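Side-chain contacts in 16S rRNA aminocarboxypropyltransferase (Vulcanisaeta distributa, PDB 5APG), which probably transfers the aminocarboxypropyl group of S-adenosylmethionine to an N1-methylpseudouridine of 16S rRNA, the last step of that base's hypermodification: residues A[174-177]-A[178-181]; A[73-76]-A[77-80]. All blocks are in the same frame, centred on the assembly; numbering follows the deposited sequence.

Interaction 1 of 2, residues A[174-177]-A[178-181]; sequences LEQL and MRVL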
ATOM      1  N   LEU A 174       5.309   1.334 -14.302  1.00 18.13           N
ATOM      2  CA  LEU A 174       4.275   1.465 -13.282  1.00 17.47           C
ATOM      3  C   LEU A 174       3.037   2.171 -13.832  1.00 18.65           C
ATOM      4  O   LEU A 174       1.908   1.774 -13.533  1.00 20.98           O
ATOM      5  CB  LEU A 174       4.803   2.224 -12.067  1.00 16.63           C
ATOM      6  CG  LEU A 174       6.010   1.627 -11.344  1.00 20.01           C
ATOM      7  CD1 LEU A 174       6.368   2.485 -10.131  1.00 18.16           C
ATOM      8  CD2 LEU A 174       5.744   0.179 -10.929  1.00 17.63           C
ATOM      9  N   GLU A 175       3.252   3.222 -14.621  1.00 18.01           N
ATOM     10  CA  GLU A 175       2.147   3.965 -15.220  1.00 19.05           C
ATOM     11  C   GLU A 175       1.306   3.055 -16.110  1.00 22.42           C
ATOM     12  O   GLU A 175       0.082   3.170 -16.150  1.00 23.45           O
ATOM     13  CB  GLU A 175       2.668   5.174 -16.014  1.00 21.42           C
ATOM     14  CG  GLU A 175       3.325   6.240 -15.131  1.00 25.19           C
ATOM     15  CD  GLU A 175       3.943   7.392 -15.913  1.00 34.64           C
ATOM     16  OE1 GLU A 175       4.048   7.302 -17.155  1.00 42.25           O
ATOM     17  OE2 GLU A 175       4.336   8.395 -15.276  1.00 41.10           O
ATOM     18  N   GLN A 176       1.963   2.130 -16.802  1.00 19.40           N
ATOM     19  CA  GLN A 176       1.258   1.224 -17.699  1.00 18.79           C
ATOM     20  C   GLN A 176       0.467   0.141 -16.959  1.00 22.91           C
ATOM     21  O   GLN A 176      -0.647  -0.197 -17.360  1.00 21.23           O
ATOM     22  CB  GLN A 176       2.236   0.572 -18.677  1.00 20.91           C
ATOM     23  CG  GLN A 176       1.614  -0.536 -19.504  1.00 22.96           C
ATOM     24  CD  GLN A 176       0.522  -0.040 -20.439  1.00 25.01           C
ATOM     25  OE1 GLN A 176       0.419   1.155 -20.723  1.00 27.31           O
ATOM     26  NE2 GLN A 176      -0.300  -0.962 -20.925  1.00 24.91           N
ATOM     27  N   LEU A 177       1.040  -0.410 -15.890  1.00 20.89           N
ATOM     28  CA  LEU A 177       0.334  -1.419 -15.098  1.00 20.45           C
ATOM     29  C   LEU A 177      -0.987  -0.877 -14.568  1.00 24.32           C
ATOM     30  O   LEU A 177      -1.977  -1.604 -14.473  1.00 22.84           O
ATOM     31  CB  LEU A 177       1.189  -1.910 -13.928  1.00 22.54           C
ATOM     32  CG  LEU A 177       2.493  -2.636 -14.264  1.00 21.36           C
ATOM     33  CD1 LEU A 177       3.201  -3.050 -12.979  1.00 21.42           C
ATOM     34  CD2 LEU A 177       2.224  -3.842 -15.158  1.00 22.10           C
HETATM   35  N   MSE A 178      -1.000   0.406 -14.225  1.00 23.75           N
HETATM   36  CA  MSE A 178      -2.212   1.026 -13.708  1.00 23.71           C
HETATM   37  C   MSE A 178      -3.148   1.464 -14.826  1.00 27.72           C
HETATM   38  O   MSE A 178      -4.367   1.441 -14.662  1.00 28.61           O
HETATM   39  CB  MSE A 178      -1.863   2.211 -12.817  1.00 25.28           C
HETATM   40  CG  MSE A 178      -1.341   1.790 -11.454  1.00 26.92           C
HETATM   41 SE   MSE A 178      -0.897   3.327 -10.371  1.00 28.51          SE
HETATM   42  CE  MSE A 178       0.481   4.101 -11.521  1.00 25.50           C
ATOM     43  N   ARG A 179      -2.571   1.872 -15.953  1.00 25.73           N
ATOM     44  CA  ARG A 179      -3.355   2.261 -17.120  1.00 26.85           C
ATOM     45  C   ARG A 179      -4.255   1.108 -17.559  1.00 27.57           C
ATOM     46  O   ARG A 179      -5.393   1.320 -17.977  1.00 30.07           O
ATOM     47  CB  ARG A 179      -2.435   2.692 -18.269  1.00 28.42           C
ATOM     48  CG  ARG A 179      -3.079   3.640 -19.273  1.00 35.25           C
ATOM     49  CD  ARG A 179      -2.060   4.631 -19.826  1.00 40.11           C
ATOM     50  NE  ARG A 179      -0.816   3.969 -20.197  1.00 36.55           N
ATOM     51  CZ  ARG A 179       0.391   4.492 -20.013  1.00 29.01           C
ATOM     52  NH1 ARG A 179       0.519   5.690 -19.458  1.00 37.32           N
ATOM     53  NH2 ARG A 179       1.470   3.814 -20.381  1.00 36.10           N
ATOM     54  N   VAL A 180      -3.734  -0.109 -17.444  1.00 26.40           N
ATOM     55  CA  VAL A 180      -4.483  -1.321 -17.767  1.00 29.59           C
ATOM     56  C   VAL A 180      -5.773  -1.417 -16.955  1.00 36.58           C
ATOM     57  O   VAL A 180      -6.830  -1.761 -17.483  1.00 35.38           O
ATOM     58  CB  VAL A 180      -3.629  -2.586 -17.519  1.00 28.18           C
ATOM     59  CG1 VAL A 180      -4.489  -3.842 -17.574  1.00 35.52           C
ATOM     60  CG2 VAL A 180      -2.493  -2.664 -18.529  1.00 31.30           C
ATOM     61  N   LEU A 181      -5.680  -1.093 -15.671  1.00 32.82           N
ATOM     62  CA  LEU A 181      -6.828  -1.172 -14.777  1.00 32.77           C
ATOM     63  C   LEU A 181      -7.749   0.029 -14.937  1.00 34.44           C
ATOM     64  O   LEU A 181      -8.964  -0.084 -14.789  1.00 37.03           O
ATOM     65  CB  LEU A 181      -6.360  -1.281 -13.329  1.00 32.74           C
ATOM     66  CG  LEU A 181      -5.656  -2.592 -12.983  1.00 35.57           C
ATOM     67  CD1 LEU A 181      -5.088  -2.499 -11.594  1.00 32.75           C
ATOM     68  CD2 LEU A 181      -6.622  -3.761 -13.091  1.00 42.83           C
TER

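Interaction 2 of 2, residues A[73-76]-A[77-80]; sequences WKRA and VDVH. With EEM ([(3S)-3-amino-4-hydroxy-4-oxo-butyl]-[[(2S,3S,4R,5R)-5-(6-aminopurin-9-yl)-3,4-dihydroxy-oxolan-2-yl]methyl]-methyl-selanium), chain D.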
ATOM      1  N   TRP A  73      -9.478  -0.084  -8.143  1.00 23.62           N
ATOM      2  CA  TRP A  73      -8.285   0.212  -8.932  1.00 25.55           C
ATOM      3  C   TRP A  73      -8.642   0.950 -10.218  1.00 29.03           C
ATOM      4  O   TRP A  73      -7.826   1.696 -10.761  1.00 27.38           O
ATOM      5  CB  TRP A  73      -7.506  -1.067  -9.245  1.00 25.75           C
ATOM      6  CG  TRP A  73      -6.515  -1.408  -8.167  1.00 23.35           C
ATOM      7  CD1 TRP A  73      -6.614  -2.407  -7.245  1.00 22.72           C
ATOM      8  CD2 TRP A  73      -5.287  -0.722  -7.888  1.00 21.13           C
ATOM      9  NE1 TRP A  73      -5.516  -2.395  -6.415  1.00 19.58           N
ATOM     10  CE2 TRP A  73      -4.689  -1.366  -6.786  1.00 18.16           C
ATOM     11  CE3 TRP A  73      -4.633   0.372  -8.466  1.00 24.03           C
ATOM     12  CZ2 TRP A  73      -3.469  -0.960  -6.253  1.00 19.80           C
ATOM     13  CZ3 TRP A  73      -3.420   0.779  -7.932  1.00 23.10           C
ATOM     14  CH2 TRP A  73      -2.850   0.113  -6.837  1.00 19.96           C
ATOM     15  N   LYS A  74      -9.870   0.759 -10.693  1.00 27.08           N
ATOM     16  CA  LYS A  74     -10.335   1.454 -11.889  1.00 33.01           C
ATOM     17  C   LYS A  74     -10.430   2.961 -11.657  1.00 31.93           C
ATOM     18  O   LYS A  74     -10.275   3.751 -12.589  1.00 33.03           O
ATOM     19  CB  LYS A  74     -11.688   0.899 -12.348  1.00 34.44           C
ATOM     20  CG  LYS A  74     -12.172   1.486 -13.670  1.00 40.05           C
ATOM     21  CD  LYS A  74     -13.237   0.620 -14.325  1.00 45.84           C
ATOM     22  CE  LYS A  74     -13.795   1.293 -15.571  1.00 49.92           C
ATOM     23  NZ  LYS A  74     -12.735   1.569 -16.585  1.00 47.00           N
ATOM     24  N   ARG A  75     -10.668   3.357 -10.409  1.00 27.81           N
ATOM     25  CA  ARG A  75     -10.770   4.772 -10.053  1.00 28.46           C
ATOM     26  C   ARG A  75      -9.513   5.328  -9.381  1.00 28.91           C
ATOM     27  O   ARG A  75      -9.412   6.535  -9.164  1.00 27.88           O
ATOM     28  CB  ARG A  75     -11.966   5.006  -9.122  1.00 31.79           C
ATOM     29  CG  ARG A  75     -13.327   4.852  -9.778  1.00 39.36           C
ATOM     30  CD  ARG A  75     -14.293   5.886  -9.221  1.00 45.52           C
ATOM     31  NE  ARG A  75     -13.756   7.238  -9.360  1.00 53.71           N
ATOM     32  CZ  ARG A  75     -14.183   8.292  -8.675  1.00 55.54           C
ATOM     33  NH1 ARG A  75     -15.161   8.159  -7.787  1.00 57.08           N
ATOM     34  NH2 ARG A  75     -13.631   9.482  -8.873  1.00 52.40           N
ATOM     35  N   ALA A  76      -8.566   4.452  -9.053  1.00 26.77           N
ATOM     36  CA  ALA A  76      -7.440   4.815  -8.189  1.00 22.09           C
ATOM     37  C   ALA A  76      -6.605   5.982  -8.715  1.00 23.32           C
ATOM     38  O   ALA A  76      -6.238   6.877  -7.953  1.00 22.82           O
ATOM     39  CB  ALA A  76      -6.549   3.604  -7.960  1.00 20.71           C
ATOM     40  N   VAL A  77      -6.299   5.979 -10.008  1.00 24.09           N
ATOM     41  CA  VAL A  77      -5.466   7.040 -10.567  1.00 24.67           C
ATOM     42  C   VAL A  77      -6.183   8.380 -10.473  1.00 24.88           C
ATOM     43  O   VAL A  77      -5.622   9.356  -9.983  1.00 27.17           O
ATOM     44  CB  VAL A  77      -5.078   6.760 -12.031  1.00 24.36           C
ATOM     45  CG1 VAL A  77      -4.267   7.916 -12.590  1.00 27.39           C
ATOM     46  CG2 VAL A  77      -4.288   5.464 -12.126  1.00 25.16           C
ATOM     47  N   ASP A  78      -7.433   8.419 -10.918  1.00 26.71           N
ATOM     48  CA  ASP A  78      -8.216   9.649 -10.886  1.00 31.76           C
ATOM     49  C   ASP A  78      -8.342  10.213  -9.469  1.00 28.57           C
ATOM     50  O   ASP A  78      -8.184  11.414  -9.252  1.00 29.28           O
ATOM     51  CB  ASP A  78      -9.607   9.407 -11.473  1.00 33.72           C
ATOM     52  CG  ASP A  78     -10.433  10.672 -11.545  1.00 42.26           C
ATOM     53  OD1 ASP A  78     -10.153  11.510 -12.428  1.00 45.96           O
ATOM     54  OD2 ASP A  78     -11.357  10.831 -10.719  1.00 44.90           O
ATOM     55  N   VAL A  79      -8.612   9.340  -8.506  1.00 26.76           N
ATOM     56  CA  VAL A  79      -8.829   9.771  -7.128  1.00 26.99           C
ATOM     57  C   VAL A  79      -7.558  10.334  -6.495  1.00 26.16           C
ATOM     58  O   VAL A  79      -7.575  11.417  -5.904  1.00 29.44           O
ATOM     59  CB  VAL A  79      -9.362   8.612  -6.262  1.00 26.59           C
ATOM     60  CG1 VAL A  79      -9.302   8.973  -4.780  1.00 27.46           C
ATOM     61  CG2 VAL A  79     -10.780   8.251  -6.686  1.00 32.33           C
ATOM     62  N   HIS A  80      -6.451   9.611  -6.626  1.00 22.50           N
ATOM     63  CA  HIS A  80      -5.202  10.051  -6.013  1.00 22.67           C
ATOM     64  C   HIS A  80      -4.638  11.306  -6.677  1.00 28.17           C
ATOM     65  O   HIS A  80      -4.072  12.162  -6.004  1.00 28.45           O
ATOM     66  CB  HIS A  80      -4.158   8.936  -6.047  1.00 21.10           C
ATOM     67  CG  HIS A  80      -4.416   7.838  -5.063  1.00 19.14           C
ATOM     68  ND1 HIS A  80      -5.243   6.769  -5.336  1.00 21.84           N
ATOM     69  CD2 HIS A  80      -3.966   7.652  -3.797  1.00 18.43           C
ATOM     70  CE1 HIS A  80      -5.289   5.970  -4.283  1.00 20.51           C
ATOM     71  NE2 HIS A  80      -4.520   6.482  -3.339  1.00 18.86           N
TER
HETATM   72  C2  EEM D1185       1.065   2.348  -2.940  1.00 15.09           C
HETATM   73  N3  EEM D1185      -0.091   2.052  -2.427  1.00 16.21           N
HETATM   74  C4  EEM D1185      -0.709   0.939  -2.783  1.00 15.36           C
HETATM   75  C1' EEM D1185      -2.824   0.859  -1.413  1.00 16.83           C
HETATM   76  C2' EEM D1185      -3.419   2.169  -1.985  1.00 17.05           C
HETATM   77  C3' EEM D1185      -4.553   1.710  -2.644  1.00 19.84           C
HETATM   78  C4' EEM D1185      -5.084   0.670  -1.980  1.00 16.83           C
HETATM   79  C5' EEM D1185      -5.620  -0.414  -2.840  1.00 18.24           C
HETATM   80  O   EEM D1185      -8.212  -4.467  -0.914  1.00 22.30           O
HETATM   81  C   EEM D1185      -9.189  -4.385  -1.605  1.00 25.67           C
HETATM   82  OXT EEM D1185     -10.273  -4.757  -1.191  1.00 30.37           O
HETATM   83  CA  EEM D1185      -9.101  -3.776  -2.987  1.00 27.31           C
HETATM   84  N   EEM D1185     -10.355  -3.990  -3.651  1.00 29.95           N
HETATM   85  CB  EEM D1185      -8.802  -2.298  -2.780  1.00 25.03           C
HETATM   86  CG  EEM D1185      -8.333  -1.571  -4.022  1.00 27.59           C
HETATM   87 SE   EEM D1185      -7.370   0.093  -3.542  0.89 24.04          SE
HETATM   88  CE  EEM D1185      -6.996   1.136  -5.130  1.00 20.49           C
HETATM   89  O4' EEM D1185      -3.774   0.023  -1.315  1.00 17.41           O
HETATM   90  O3' EEM D1185      -5.490   2.806  -2.984  1.00 20.11           O
HETATM   91  O2' EEM D1185      -3.822   2.863  -0.799  1.00 18.93           O
HETATM   92  N9  EEM D1185      -1.875   0.367  -2.450  1.00 15.12           N
HETATM   93  C8  EEM D1185      -1.950  -0.750  -3.146  1.00 16.66           C
HETATM   94  N7  EEM D1185      -0.899  -0.911  -3.918  1.00 15.66           N
HETATM   95  C5  EEM D1185      -0.080   0.135  -3.714  1.00 14.80           C
HETATM   96  N1  EEM D1185       1.705   1.619  -3.830  1.00 15.26           N
HETATM   97  C6  EEM D1185       1.182   0.508  -4.256  1.00 15.65           C
HETATM   98  N6  EEM D1185       1.834  -0.287  -5.219  1.00 13.90           N
HETATM   99  O   HOH W   1      -7.210   4.132 -12.057  1.00 27.52           O
HETATM  100  O   HOH W   2      -8.637   6.371 -12.548  1.00 29.39           O

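Interaction 1 of 2, residues A[174-177]-A[178-181]
The guanidinium of R179 grips the amide of Q176 three residues back on helix 170-182, side-on and with two nitrogens on one oxygen. NH2 of R179 donates to OE1 of Q176 at 2.9 Å, in the plane of that carbonyl, while NE of R179 reaches the same OE1 at 3.1 Å from a position tilted out of it. Both bonds are bent, and the amide and guanidinium planes stand 51° apart, the two side chains crossing at about a right angle. R179 gets there by folding its chain at chi2 and chi3, which lays one face of the guanidinium over the backbone O of E175. The carboxylate of E175 stays beyond salt-bridge distance, with OE1 of E175 4.5 Å from NH1 of R179. From the far end of the same amide, NE2 of Q176 meets CG2 of V180 at 3.7 Å. Q176, R179 and V180 form the exposed, loose side of the turn.

The buried side is the pair L174 and M178, with L177 at its margin. Selenomethionine M178 bends at chi3 (-61°), which turns its CE back along the helix to lie 3.4 Å from the backbone O of L174; that same O accepts the N-H of M178 at 3.3 Å. L174 and L177 pack on Y108 and L165. The chemistry therefore splits the turn in two: apolar side chains pack the inner face against the protein, whereas outside, one neutral amide oxygen takes two donors of a cation and probably limits how far R179 can swing.

Interaction 2 of 2, residues A[73-76]-A[77-80]
Helix 73-83, which follows strand 66-70 of the parallel SPOUT sheet, supplies part of the S-adenosylmethionine pocket, here filled by the selenium analogue EEM. Within its first turns, H80 closes back on A76. Its CG stands anti to the carbonyl carbon (chi1 -74°), which brings ND1 of H80 back over the preceding turn to donate to the backbone O of A76 at 2.8 Å; N of H80 makes the helix's own bond to that O, 3.0 Å long, from the opposite face of the carbonyl. The oxygen lies almost in the imidazole plane, so the ND1 bond holds the ring's rotation, with CE1 of H80 3.4 Å from O3' of the ligand. CB of A76 touches the methyl CE of EEM, and the indole of W73 receives that methyl over one face, 3.7 Å above its plane. At the rim, CZ2 of W73 lies 3.5 Å from C8 of the adenine; NE1 of W73 is tied to the backbone O of L110. An alanine in place of W73 would probably leave the methyl without its aromatic floor and open a gap beside the adenine edge.

On the outer side, R75 and D78 run alongside each other. NH2 of R75 meets OD2 of D78 at 3.2 Å on the anti side of the carboxylate, in a salt bridge whose acceptor lies in the guanidinium plane. CG2 of V79 sits over one guanidinium face. One water takes the N-H of V77 and lies 2.8 Å from O of W73; a second joins O of K74 to N of D78. W73, A76 and H80 thus all meet the ligand from one helix, consistent with the S-adenosylmethionine site of a SPOUT-class enzyme.

Overall arrangement
Along the chain interaction 2 comes first, in helix 73-83, directly after strand 66-70 of the parallel sheet, and interaction 1 follows much later in helix 170-182 near the C-terminus. Their centres are about 11 Å apart, on the same side of the chain's centre, and the two helices touch directly. CD1 of L181 packs on CB of W73 at 3.7 Å, and CG of M178 lies 4.2 Å from CZ3 of W73; K74 also bonds through NZ to the backbone O of T182. The C-terminal helix thus backs the helix that faces the bound S-adenosylmethionine analogue, and the side chain of M178 lies about 7 Å from EEM, as a second-shell residue.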